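Local coordinates for extracellular solute-binding protein, family 7 (Colwellia psychrerythraea, PDB 4PET), which binds calcium and pyruvate together in the periplasm and probably hands its substrate to a TRAP transporter in the membrane, at residues L171-P176 against I207-W212; N152-W157 against P228-G233; K159-S164 against Q295-P300. All blocks are in the same frame, centred on the assembly; numbering follows the deposited sequence.

Contact 1. Residues L171-P176 against I207-W212; sequences LKMRIP and IDALEW. With CA (calcium ion), chain E; PYR (pyruvic acid), chain D.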
loop_
_atom_site.group_PDB
_atom_site.type_symbol
_atom_site.label_atom_id
_atom_site.label_comp_id
_atom_site.label_asym_id
_atom_site.label_seq_id
_atom_site.Cartn_x
_atom_site.Cartn_y
_atom_site.Cartn_z
ATOM N N LEU A 171 31.964 -11.140 -11.223
ATOM C CA LEU A 171 30.612 -11.471 -11.638
ATOM C C LEU A 171 29.999 -10.308 -12.407
ATOM O O LEU A 171 29.788 -9.211 -11.831
ATOM C CB LEU A 171 29.723 -11.739 -10.423
ATOM C CG LEU A 171 28.299 -12.137 -10.796
ATOM C CD1 LEU A 171 28.291 -13.484 -11.479
ATOM C CD2 LEU A 171 27.409 -12.161 -9.589
ATOM N N LYS A 172 29.673 -10.558 -13.675
ATOM C CA LYS A 172 28.964 -9.580 -14.504
ATOM C C LYS A 172 27.482 -9.658 -14.305
ATOM O O LYS A 172 26.867 -10.633 -14.716
ATOM C CB LYS A 172 29.279 -9.809 -15.978
ATOM C CG LYS A 172 30.777 -9.563 -16.304
ATOM C CD LYS A 172 31.104 -9.836 -17.760
ATOM C CE LYS A 172 30.843 -11.283 -18.165
ATOM N NZ LYS A 172 31.828 -12.179 -17.533
HETATM N N MSE A 173 26.889 -8.627 -13.696
HETATM C CA MSE A 173 25.486 -8.727 -13.339
HETATM C C MSE A 173 24.706 -7.467 -13.684
HETATM O O MSE A 173 25.123 -6.363 -13.347
HETATM C CB MSE A 173 25.343 -9.006 -11.828
HETATM C CG MSE A 173 23.921 -9.060 -11.353
HETATM SE SE MSE A 173 23.716 -9.519 -9.461
HETATM C CE MSE A 173 21.791 -9.723 -9.513
ATOM N N ARG A 174 23.564 -7.628 -14.350
ATOM C CA ARG A 174 22.650 -6.507 -14.491
ATOM C C ARG A 174 21.895 -6.263 -13.188
ATOM O O ARG A 174 21.085 -7.099 -12.747
ATOM C CB ARG A 174 21.675 -6.716 -15.643
ATOM C CG ARG A 174 20.856 -5.522 -15.952
ATOM C CD ARG A 174 19.543 -5.506 -15.173
ATOM N NE ARG A 174 18.875 -4.232 -15.353
ATOM C CZ ARG A 174 17.870 -3.772 -14.623
ATOM N NH1 ARG A 174 17.360 -4.485 -13.641
ATOM N NH2 ARG A 174 17.380 -2.573 -14.878
ATOM N N ILE A 175 22.190 -5.122 -12.568
ATOM C CA ILE A 175 21.566 -4.709 -11.320
ATOM C C ILE A 175 21.768 -3.188 -11.181
ATOM O O ILE A 175 22.893 -2.714 -11.235
ATOM C CB ILE A 175 22.166 -5.466 -10.123
ATOM C CG1 ILE A 175 21.431 -5.128 -8.814
ATOM C CG2 ILE A 175 23.718 -5.262 -10.046
ATOM C CD1 ILE A 175 21.850 -6.007 -7.655
ATOM N N PRO A 176 20.668 -2.430 -11.038
ATOM C CA PRO A 176 20.750 -0.965 -10.953
ATOM C C PRO A 176 20.929 -0.417 -9.536
ATOM O O PRO A 176 21.024 -1.163 -8.527
ATOM C CB PRO A 176 19.404 -0.527 -11.510
ATOM C CG PRO A 176 18.440 -1.645 -11.026
ATOM C CD PRO A 176 19.266 -2.902 -10.954
ATOM N N ILE A 207 26.369 -10.902 -19.516
ATOM C CA ILE A 207 26.169 -10.926 -18.062
ATOM C C ILE A 207 26.039 -12.368 -17.627
ATOM O O ILE A 207 25.608 -13.241 -18.408
ATOM C CB ILE A 207 24.920 -10.119 -17.577
ATOM C CG1 ILE A 207 23.702 -10.454 -18.447
ATOM C CG2 ILE A 207 25.189 -8.630 -17.614
ATOM C CD1 ILE A 207 22.454 -9.690 -18.059
ATOM N N ASP A 208 26.454 -12.627 -16.391
ATOM C CA ASP A 208 26.414 -13.963 -15.801
ATOM C C ASP A 208 25.174 -14.104 -14.946
ATOM O O ASP A 208 24.781 -15.207 -14.575
ATOM C CB ASP A 208 27.639 -14.167 -14.927
ATOM C CG ASP A 208 28.946 -13.909 -15.685
ATOM O OD1 ASP A 208 29.147 -14.591 -16.706
ATOM O OD2 ASP A 208 29.747 -13.033 -15.262
ATOM N N ALA A 209 24.555 -12.979 -14.631
ATOM C CA ALA A 209 23.372 -12.992 -13.769
ATOM C C ALA A 209 22.660 -11.670 -13.961
ATOM O O ALA A 209 23.243 -10.712 -14.505
ATOM C CB ALA A 209 23.799 -13.142 -12.344
ATOM N N LEU A 210 21.424 -11.593 -13.503
ATOM C CA LEU A 210 20.689 -10.347 -13.569
ATOM C C LEU A 210 19.595 -10.390 -12.545
ATOM O O LEU A 210 19.202 -11.469 -12.076
ATOM C CB LEU A 210 20.087 -10.119 -14.966
ATOM C CG LEU A 210 19.048 -11.121 -15.503
ATOM C CD1 LEU A 210 17.640 -10.857 -14.962
ATOM C CD2 LEU A 210 19.056 -11.036 -17.007
ATOM N N GLU A 211 19.085 -9.220 -12.214
ATOM C CA GLU A 211 17.826 -9.157 -11.504
ATOM C C GLU A 211 16.926 -8.240 -12.304
ATOM O O GLU A 211 17.397 -7.363 -13.057
ATOM C CB GLU A 211 18.034 -8.734 -10.044
ATOM C CG GLU A 211 18.475 -7.313 -9.801
ATOM C CD GLU A 211 17.297 -6.345 -9.901
ATOM O OE1 GLU A 211 17.379 -5.380 -10.676
ATOM O OE2 GLU A 211 16.268 -6.570 -9.225
ATOM N N TRP A 212 15.627 -8.469 -12.203
ATOM C CA TRP A 212 14.678 -7.566 -12.825
ATOM C C TRP A 212 13.660 -7.120 -11.768
ATOM O O TRP A 212 13.888 -6.088 -11.137
ATOM C CB TRP A 212 14.057 -8.162 -14.090
ATOM C CG TRP A 212 12.985 -7.328 -14.658
ATOM C CD1 TRP A 212 11.668 -7.667 -14.791
ATOM C CD2 TRP A 212 13.103 -5.990 -15.126
ATOM N NE1 TRP A 212 10.961 -6.622 -15.313
ATOM C CE2 TRP A 212 11.819 -5.571 -15.529
ATOM C CE3 TRP A 212 14.177 -5.095 -15.254
ATOM C CZ2 TRP A 212 11.576 -4.316 -16.069
ATOM C CZ3 TRP A 212 13.934 -3.846 -15.776
ATOM C CH2 TRP A 212 12.641 -3.457 -16.172
HETATM CA CA CA E . 15.202 -4.518 -9.951
HETATM C C PYR D . 14.760 -2.385 -12.398
HETATM O O PYR D . 15.656 -3.238 -11.979
HETATM O OXT PYR D . 15.096 -1.642 -13.412
HETATM C CA PYR D . 13.468 -2.346 -11.830
HETATM O O3 PYR D . 13.208 -2.943 -10.694
HETATM C CB PYR D . 12.331 -1.670 -12.534
HETATM O O HOH W 1 30.855 -14.535 -19.231
#
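Arg174 reaches along the neighbouring 207-212 segment to place its guanidinium between the backbone of Glu211 and the bound pyruvate. CG stands opposite the backbone N (chi1 -172°), and a bend at the next torsion carries the group past the end of the sheet. NH1 donates twice, to Glu211 O at 2.9 Å from slightly outside the guanidinium plane and to pyruvate O at 2.7 Å. NH2 meets pyruvate OXT at 2.9 Å in an almost straight bond, and the flat guanidinium thus matches the carboxylate, NH1 and NH2 each facing one of its oxygens. Ile193 accepts from NE and helps fix the rotation. Trp212 turns the edge of its indole, at CE3, to one guanidinium face, while Pro176 CD lies over the opposite one.

With CG between the backbone N and the carbonyl carbon and a bend at chi2, Glu211 folds towards the ion, resting its CG on Ile175 CG1. Both carboxylate oxygens bind the calcium, OE2 at 2.4 Å, and Trp212 O joins them at the same distance; Gln153 and Glu236 complete the protein ligands.

Behind the site the backbones pair as parallel strands, Met173 with Ala209 and Arg174 with Leu210. The small Ala209 leaves room for the selenomethionine side chain at 173. At the far end Asp208 OD2 is held twice by Lys172, by the backbone N at 2.9 Å on its anti side and by NZ in a salt bridge of 3.2 Å on its syn side, and a water links NZ to OD1.

Pyruvate O is thus shared between Arg174 and the calcium. Two positive centres converging on the ligand's carboxylate would favour an anionic ligand, while Glu211 probably offsets much of the metal's charge.

Contact 2. Residues N152-W157 against P228-G233; sequences NQMGGW and PYYYTG. With CA (calcium ion), chain E; PYR (pyruvic acid), chain D.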
loop_
_atom_site.group_PDB
_atom_site.type_symbol
_atom_site.label_atom_id
_atom_site.label_comp_id
_atom_site.label_asym_id
_atom_site.label_seq_id
_atom_site.Cartn_x
_atom_site.Cartn_y
_atom_site.Cartn_z
ATOM N N ASN A 152 8.615 -5.993 -2.786
ATOM C CA ASN A 152 9.959 -6.477 -2.502
ATOM C C ASN A 152 10.437 -7.333 -3.684
ATOM O O ASN A 152 9.697 -8.192 -4.190
ATOM C CB ASN A 152 9.906 -7.347 -1.230
ATOM C CG ASN A 152 11.095 -7.125 -0.328
ATOM O OD1 ASN A 152 12.235 -7.287 -0.745
ATOM N ND2 ASN A 152 10.834 -6.710 0.911
ATOM N N GLN A 153 11.652 -7.107 -4.161
ATOM C CA GLN A 153 12.078 -7.789 -5.388
ATOM C C GLN A 153 12.946 -8.998 -5.083
ATOM O O GLN A 153 13.586 -9.062 -4.033
ATOM C CB GLN A 153 12.821 -6.814 -6.316
ATOM C CG GLN A 153 11.956 -5.646 -6.751
ATOM C CD GLN A 153 12.555 -4.815 -7.834
ATOM O OE1 GLN A 153 13.748 -4.967 -8.165
ATOM N NE2 GLN A 153 11.729 -3.969 -8.452
HETATM N N MSE A 154 12.969 -9.957 -6.014
HETATM C CA MSE A 154 13.793 -11.147 -5.872
HETATM C C MSE A 154 15.250 -10.779 -6.154
HETATM O O MSE A 154 15.521 -9.761 -6.810
HETATM C CB MSE A 154 13.290 -12.271 -6.815
HETATM C CG MSE A 154 11.867 -12.744 -6.488
HETATM SE SE MSE A 154 11.865 -13.785 -4.871
HETATM C CE MSE A 154 12.871 -15.290 -5.571
ATOM N N GLY A 155 16.180 -11.580 -5.629
ATOM C CA GLY A 155 17.611 -11.350 -5.763
ATOM C C GLY A 155 18.124 -11.506 -7.189
ATOM O O GLY A 155 19.184 -10.954 -7.550
ATOM N N GLY A 156 17.386 -12.278 -7.991
ATOM C CA GLY A 156 17.717 -12.421 -9.395
ATOM C C GLY A 156 17.964 -13.829 -9.867
ATOM O O GLY A 156 17.785 -14.815 -9.141
ATOM N N TRP A 157 18.385 -13.891 -11.122
ATOM C CA TRP A 157 18.570 -15.104 -11.856
ATOM C C TRP A 157 20.063 -15.350 -12.148
ATOM O O TRP A 157 20.756 -14.502 -12.699
ATOM C CB TRP A 157 17.798 -14.977 -13.146
ATOM C CG TRP A 157 16.342 -14.815 -12.970
ATOM C CD1 TRP A 157 15.652 -13.635 -12.894
ATOM C CD2 TRP A 157 15.362 -15.863 -12.863
ATOM N NE1 TRP A 157 14.295 -13.892 -12.738
ATOM C CE2 TRP A 157 14.098 -15.250 -12.729
ATOM C CE3 TRP A 157 15.430 -17.255 -12.897
ATOM C CZ2 TRP A 157 12.912 -15.991 -12.605
ATOM C CZ3 TRP A 157 14.255 -17.984 -12.773
ATOM C CH2 TRP A 157 13.024 -17.352 -12.632
ATOM N N PRO A 228 18.919 -20.979 -14.037
ATOM C CA PRO A 228 17.959 -21.710 -13.213
ATOM C C PRO A 228 17.932 -21.357 -11.728
ATOM O O PRO A 228 16.985 -21.809 -11.080
ATOM C CB PRO A 228 18.398 -23.159 -13.384
ATOM C CG PRO A 228 19.851 -23.090 -13.637
ATOM C CD PRO A 228 20.083 -21.802 -14.393
ATOM N N TYR A 229 18.925 -20.644 -11.187
ATOM C CA TYR A 229 18.917 -20.317 -9.750
ATOM C C TYR A 229 18.250 -18.967 -9.516
ATOM O O TYR A 229 18.691 -17.951 -10.056
ATOM C CB TYR A 229 20.342 -20.353 -9.180
ATOM C CG TYR A 229 21.004 -21.703 -9.419
ATOM C CD1 TYR A 229 20.652 -22.806 -8.654
ATOM C CD2 TYR A 229 21.940 -21.885 -10.427
ATOM C CE1 TYR A 229 21.238 -24.053 -8.861
ATOM C CE2 TYR A 229 22.524 -23.147 -10.651
ATOM C CZ TYR A 229 22.155 -24.220 -9.859
ATOM O OH TYR A 229 22.700 -25.474 -10.053
ATOM N N TYR A 230 17.174 -18.987 -8.738
ATOM C CA TYR A 230 16.351 -17.817 -8.514
ATOM C C TYR A 230 16.517 -17.418 -7.047
ATOM O O TYR A 230 16.075 -18.128 -6.142
ATOM C CB TYR A 230 14.907 -18.165 -8.837
ATOM C CG TYR A 230 13.977 -16.984 -9.070
ATOM C CD1 TYR A 230 14.460 -15.695 -9.245
ATOM C CD2 TYR A 230 12.603 -17.177 -9.106
ATOM C CE1 TYR A 230 13.607 -14.644 -9.489
ATOM C CE2 TYR A 230 11.738 -16.142 -9.347
ATOM C CZ TYR A 230 12.236 -14.875 -9.520
ATOM O OH TYR A 230 11.355 -13.849 -9.746
ATOM N N TYR A 231 17.169 -16.288 -6.818
ATOM C CA TYR A 231 17.598 -15.912 -5.491
ATOM C C TYR A 231 16.592 -15.009 -4.834
ATOM O O TYR A 231 15.920 -14.201 -5.507
ATOM C CB TYR A 231 18.985 -15.226 -5.546
ATOM C CG TYR A 231 20.107 -16.233 -5.491
ATOM C CD1 TYR A 231 20.483 -16.943 -6.629
ATOM C CD2 TYR A 231 20.760 -16.518 -4.294
ATOM C CE1 TYR A 231 21.478 -17.883 -6.581
ATOM C CE2 TYR A 231 21.764 -17.470 -4.241
ATOM C CZ TYR A 231 22.110 -18.150 -5.391
ATOM O OH TYR A 231 23.100 -19.110 -5.381
ATOM N N THR A 232 16.475 -15.144 -3.520
ATOM C CA THR A 232 15.636 -14.228 -2.746
ATOM C C THR A 232 16.344 -12.858 -2.551
ATOM O O THR A 232 17.559 -12.767 -2.712
ATOM C CB THR A 232 15.282 -14.838 -1.386
ATOM O OG1 THR A 232 16.483 -15.068 -0.646
ATOM C CG2 THR A 232 14.506 -16.175 -1.555
ATOM N N GLY A 233 15.575 -11.836 -2.164
ATOM C CA GLY A 233 16.004 -10.435 -2.155
ATOM C C GLY A 233 16.637 -9.846 -0.885
ATOM O O GLY A 233 16.979 -10.558 0.066
HETATM CA CA CA E . 15.202 -4.518 -9.951
HETATM C C PYR D . 14.760 -2.385 -12.398
HETATM O O PYR D . 15.656 -3.238 -11.979
HETATM O OXT PYR D . 15.096 -1.642 -13.412
HETATM C CA PYR D . 13.468 -2.346 -11.830
HETATM O O3 PYR D . 13.208 -2.943 -10.694
HETATM C CB PYR D . 12.331 -1.670 -12.534
#
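Trp157 and Tyr230 lie face to face, the six-membered ring of the indole over the phenol ring with centroids 3.7 Å apart and planes 14° from parallel. The opposite face of Tyr230 carries the methyl CE of the selenomethionine Met154, 3.8 Å from the ring centroid and straight along the normal, a CH-pi contact with the selenium farther off. Met154 places its methyl there by bending at chi2 and chi3, which curls the flexible chain over the ring. Gly156 O sits at the tyrosine's edge, in its plane. At its polar edge Trp157 NE1 is bonded to Asp218. An alanine in place of Trp157 takes the indole off one face of Tyr230, which would probably leave that ring freer to tilt and Asp218 without its indole partner.

The backbones run antiparallel in the six-stranded mixed sheet and form a classic beta bulge: Gly155 and Gly156 both face Tyr231. Tyr231 N gives a straight bond to Gly156 O, 2.8 Å, whereas Tyr231 O takes Gly155 N at 2.6 Å and, weakly, Gly156 N. Glycines suit the bulge, since a CB on Gly155 would collide with Thr232 O and the positive phi of Gly156 (123°) disfavours any side chain. Just before it, Gln153 belongs to the calcium and pyruvate site, while Asn152 ND2 bonds Asp347 of the second subunit.

Contact 3. Residues K159-S164 against Q295-P300; sequences KKEINS and QMRSFP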
loop_
_atom_site.group_PDB
_atom_site.type_symbol
_atom_site.label_atom_id
_atom_site.label_comp_id
_atom_site.label_asym_id
_atom_site.label_seq_id
_atom_site.Cartn_x
_atom_site.Cartn_y
_atom_site.Cartn_z
ATOM N N LYS A 159 23.202 -18.179 -13.303
ATOM C CA LYS A 159 23.584 -19.412 -13.973
ATOM C C LYS A 159 24.278 -20.386 -13.039
ATOM O O LYS A 159 24.208 -21.613 -13.244
ATOM C CB LYS A 159 24.498 -19.122 -15.149
ATOM C CG LYS A 159 23.842 -18.387 -16.294
ATOM C CD LYS A 159 24.891 -17.982 -17.333
ATOM C CE LYS A 159 24.296 -17.319 -18.559
ATOM N NZ LYS A 159 23.502 -18.280 -19.345
ATOM N N LYS A 160 24.961 -19.855 -12.033
ATOM C CA LYS A 160 25.699 -20.684 -11.072
ATOM C C LYS A 160 25.406 -20.160 -9.691
ATOM O O LYS A 160 25.162 -18.954 -9.524
ATOM C CB LYS A 160 27.222 -20.618 -11.296
ATOM C CG LYS A 160 27.659 -20.557 -12.735
ATOM C CD LYS A 160 27.386 -21.865 -13.472
ATOM C CE LYS A 160 28.131 -21.926 -14.814
ATOM N NZ LYS A 160 27.997 -20.670 -15.631
ATOM N N GLU A 161 25.439 -21.045 -8.700
ATOM C CA GLU A 161 25.121 -20.628 -7.340
ATOM C C GLU A 161 26.220 -19.771 -6.740
ATOM O O GLU A 161 27.415 -19.952 -7.027
ATOM C CB GLU A 161 24.854 -21.831 -6.427
ATOM C CG GLU A 161 23.612 -22.635 -6.766
ATOM C CD GLU A 161 23.684 -24.061 -6.224
ATOM O OE1 GLU A 161 24.432 -24.890 -6.810
ATOM O OE2 GLU A 161 23.006 -24.342 -5.211
ATOM N N ILE A 162 25.799 -18.833 -5.901
ATOM C CA ILE A 162 26.706 -17.997 -5.143
ATOM C C ILE A 162 26.966 -18.644 -3.784
ATOM O O ILE A 162 26.112 -18.588 -2.896
ATOM C CB ILE A 162 26.074 -16.617 -4.927
ATOM C CG1 ILE A 162 25.861 -15.913 -6.268
ATOM C CG2 ILE A 162 26.902 -15.765 -3.976
ATOM C CD1 ILE A 162 27.147 -15.712 -7.078
ATOM N N ASN A 163 28.151 -19.240 -3.631
ATOM C CA ASN A 163 28.530 -19.973 -2.410
ATOM C C ASN A 163 29.476 -19.226 -1.467
ATOM O O ASN A 163 29.573 -19.557 -0.288
ATOM C CB ASN A 163 29.167 -21.307 -2.791
ATOM C CG ASN A 163 28.199 -22.212 -3.529
ATOM O OD1 ASN A 163 27.046 -22.340 -3.129
ATOM N ND2 ASN A 163 28.656 -22.818 -4.624
ATOM N N SER A 164 30.189 -18.234 -1.991
ATOM C CA SER A 164 31.072 -17.416 -1.167
ATOM C C SER A 164 31.236 -16.043 -1.822
ATOM O O SER A 164 30.749 -15.817 -2.925
ATOM C CB SER A 164 32.444 -18.093 -0.973
ATOM O OG SER A 164 33.170 -18.160 -2.185
ATOM N N GLN A 295 15.239 -23.371 -9.535
ATOM C CA GLN A 295 15.693 -23.752 -8.201
ATOM C C GLN A 295 15.846 -22.491 -7.361
ATOM O O GLN A 295 16.747 -21.714 -7.605
ATOM C CB GLN A 295 17.088 -24.385 -8.330
ATOM C CG GLN A 295 17.189 -25.564 -9.304
ATOM C CD GLN A 295 17.177 -26.909 -8.588
ATOM O OE1 GLN A 295 17.883 -27.107 -7.590
ATOM N NE2 GLN A 295 16.372 -27.839 -9.090
HETATM N N MSE A 296 15.026 -22.304 -6.344
HETATM C CA MSE A 296 15.106 -21.083 -5.580
HETATM C C MSE A 296 16.236 -21.165 -4.567
HETATM O O MSE A 296 16.464 -22.199 -3.975
HETATM C CB MSE A 296 13.754 -20.761 -4.932
HETATM C CG MSE A 296 12.763 -20.091 -5.946
HETATM SE SE MSE A 296 11.500 -18.846 -5.165
HETATM C CE MSE A 296 12.044 -19.127 -3.363
ATOM N N ARG A 297 16.969 -20.060 -4.403
ATOM C CA ARG A 297 18.169 -20.059 -3.567
ATOM C C ARG A 297 18.265 -18.818 -2.691
ATOM O O ARG A 297 17.605 -17.805 -2.932
ATOM C CB ARG A 297 19.456 -20.152 -4.421
ATOM C CG ARG A 297 19.659 -21.483 -5.158
ATOM C CD ARG A 297 20.015 -22.599 -4.218
ATOM N NE ARG A 297 20.281 -23.879 -4.875
ATOM C CZ ARG A 297 19.361 -24.792 -5.189
ATOM N NH1 ARG A 297 18.076 -24.561 -4.970
ATOM N NH2 ARG A 297 19.723 -25.936 -5.760
ATOM N N SER A 298 19.139 -18.909 -1.698
ATOM C CA SER A 298 19.403 -17.820 -0.793
ATOM C C SER A 298 20.909 -17.604 -0.752
ATOM O O SER A 298 21.684 -18.536 -0.951
ATOM C CB SER A 298 18.884 -18.189 0.595
ATOM O OG SER A 298 17.500 -17.913 0.687
ATOM N N PHE A 299 21.331 -16.382 -0.462
ATOM C CA PHE A 299 22.754 -16.123 -0.294
ATOM C C PHE A 299 23.219 -16.662 1.077
ATOM O O PHE A 299 22.539 -16.465 2.101
ATOM C CB PHE A 299 23.004 -14.627 -0.406
ATOM C CG PHE A 299 22.682 -14.061 -1.761
ATOM C CD1 PHE A 299 23.544 -14.271 -2.817
ATOM C CD2 PHE A 299 21.482 -13.356 -1.985
ATOM C CE1 PHE A 299 23.272 -13.746 -4.081
ATOM C CE2 PHE A 299 21.181 -12.829 -3.261
ATOM C CZ PHE A 299 22.081 -13.024 -4.310
ATOM N N PRO A 300 24.360 -17.370 1.099
ATOM C CA PRO A 300 24.877 -17.840 2.380
ATOM C C PRO A 300 25.109 -16.686 3.374
ATOM O O PRO A 300 25.288 -15.532 2.976
ATOM C CB PRO A 300 26.179 -18.547 1.995
ATOM C CG PRO A 300 26.036 -18.883 0.567
ATOM C CD PRO A 300 25.143 -17.876 -0.044
HETATM O O HOH W 2 22.012 -26.984 -7.372
HETATM O O HOH W 3 23.365 -20.148 -2.920
#
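Glu161 is the first residue of the 159-164 loop to meet the other segment, and it does so with charge. Its chain, extended beyond CG, brings OE2 to Arg297 NE at 2.8 Å, a salt bridge whose hydrogen bond is nearly straight. The carboxylate oxygen lies in the guanidinium plane, yet the nitrogen approaches from above the carboxylate plane, and the two planes are 61° apart; the pairing therefore runs through one oxygen and one nitrogen rather than two parallel bonds. A water accepting from NH2 and donating weakly to OE1 bridges the remaining sides. Arginine suits the place because its other nitrogens are also used: NH2 bonds Gln295 OE1 at 2.8 Å and NH1 bonds Met296 O at 3.0 Å, so its own strand holds the flat group against turning.

At Ile162 the contact becomes apolar. The branched side chain comes at the edge of the Phe299 ring, CG2 lying 3.9 Å from CD1 in the ring plane, while Tyr231 stacks on that phenylalanine. CG2 stands opposite the backbone N, with CG1 on the other branch also reaching the ring at CE1. The carbonyl of Ile162 faces Pro300, its O 3.1 Å from CD, and a water donates both to it and to Ser298 O. Ile162 N is bonded to the hydroxyl of Tyr231.

Asn163 adds a light touch, its backbone O lying 3.7 Å from Pro300 CG, and the loop then moves away.

Pro300, which has no N-H to leave unpaired, occupies the N-cap position of helix 301-321. The contact thus lays a surface loop over the point where 295-297, one of the two outermost strands of the sheet within this chain, gives way to a helix: a loop packed on a strand-to-helix junction at a sheet edge, outside the ligand site.

How the contacts relate
All three contacts reach the same mixed sheet and step outward from the ligand. Contact 1 and contact 2, with centres about 11 Å apart, are joined where Leu210 O meets Trp157 N at 2.7 Å, probably a hydrogen bond, and both supply the calcium site: Glu211 and Trp212 from one, Gln153 from the other. Contact 3 lies about 9 Å from contact 2, centre to centre, and is linked to it by a probable bond from Arg297 N to Tyr230 O, 2.7 Å. It has no direct part in binding, since the Phe299 side chain stays about 12 Å from the calcium. Contacts 1 and 3, about 14 Å apart between centres, meet through Lys159 packing beside Asp208.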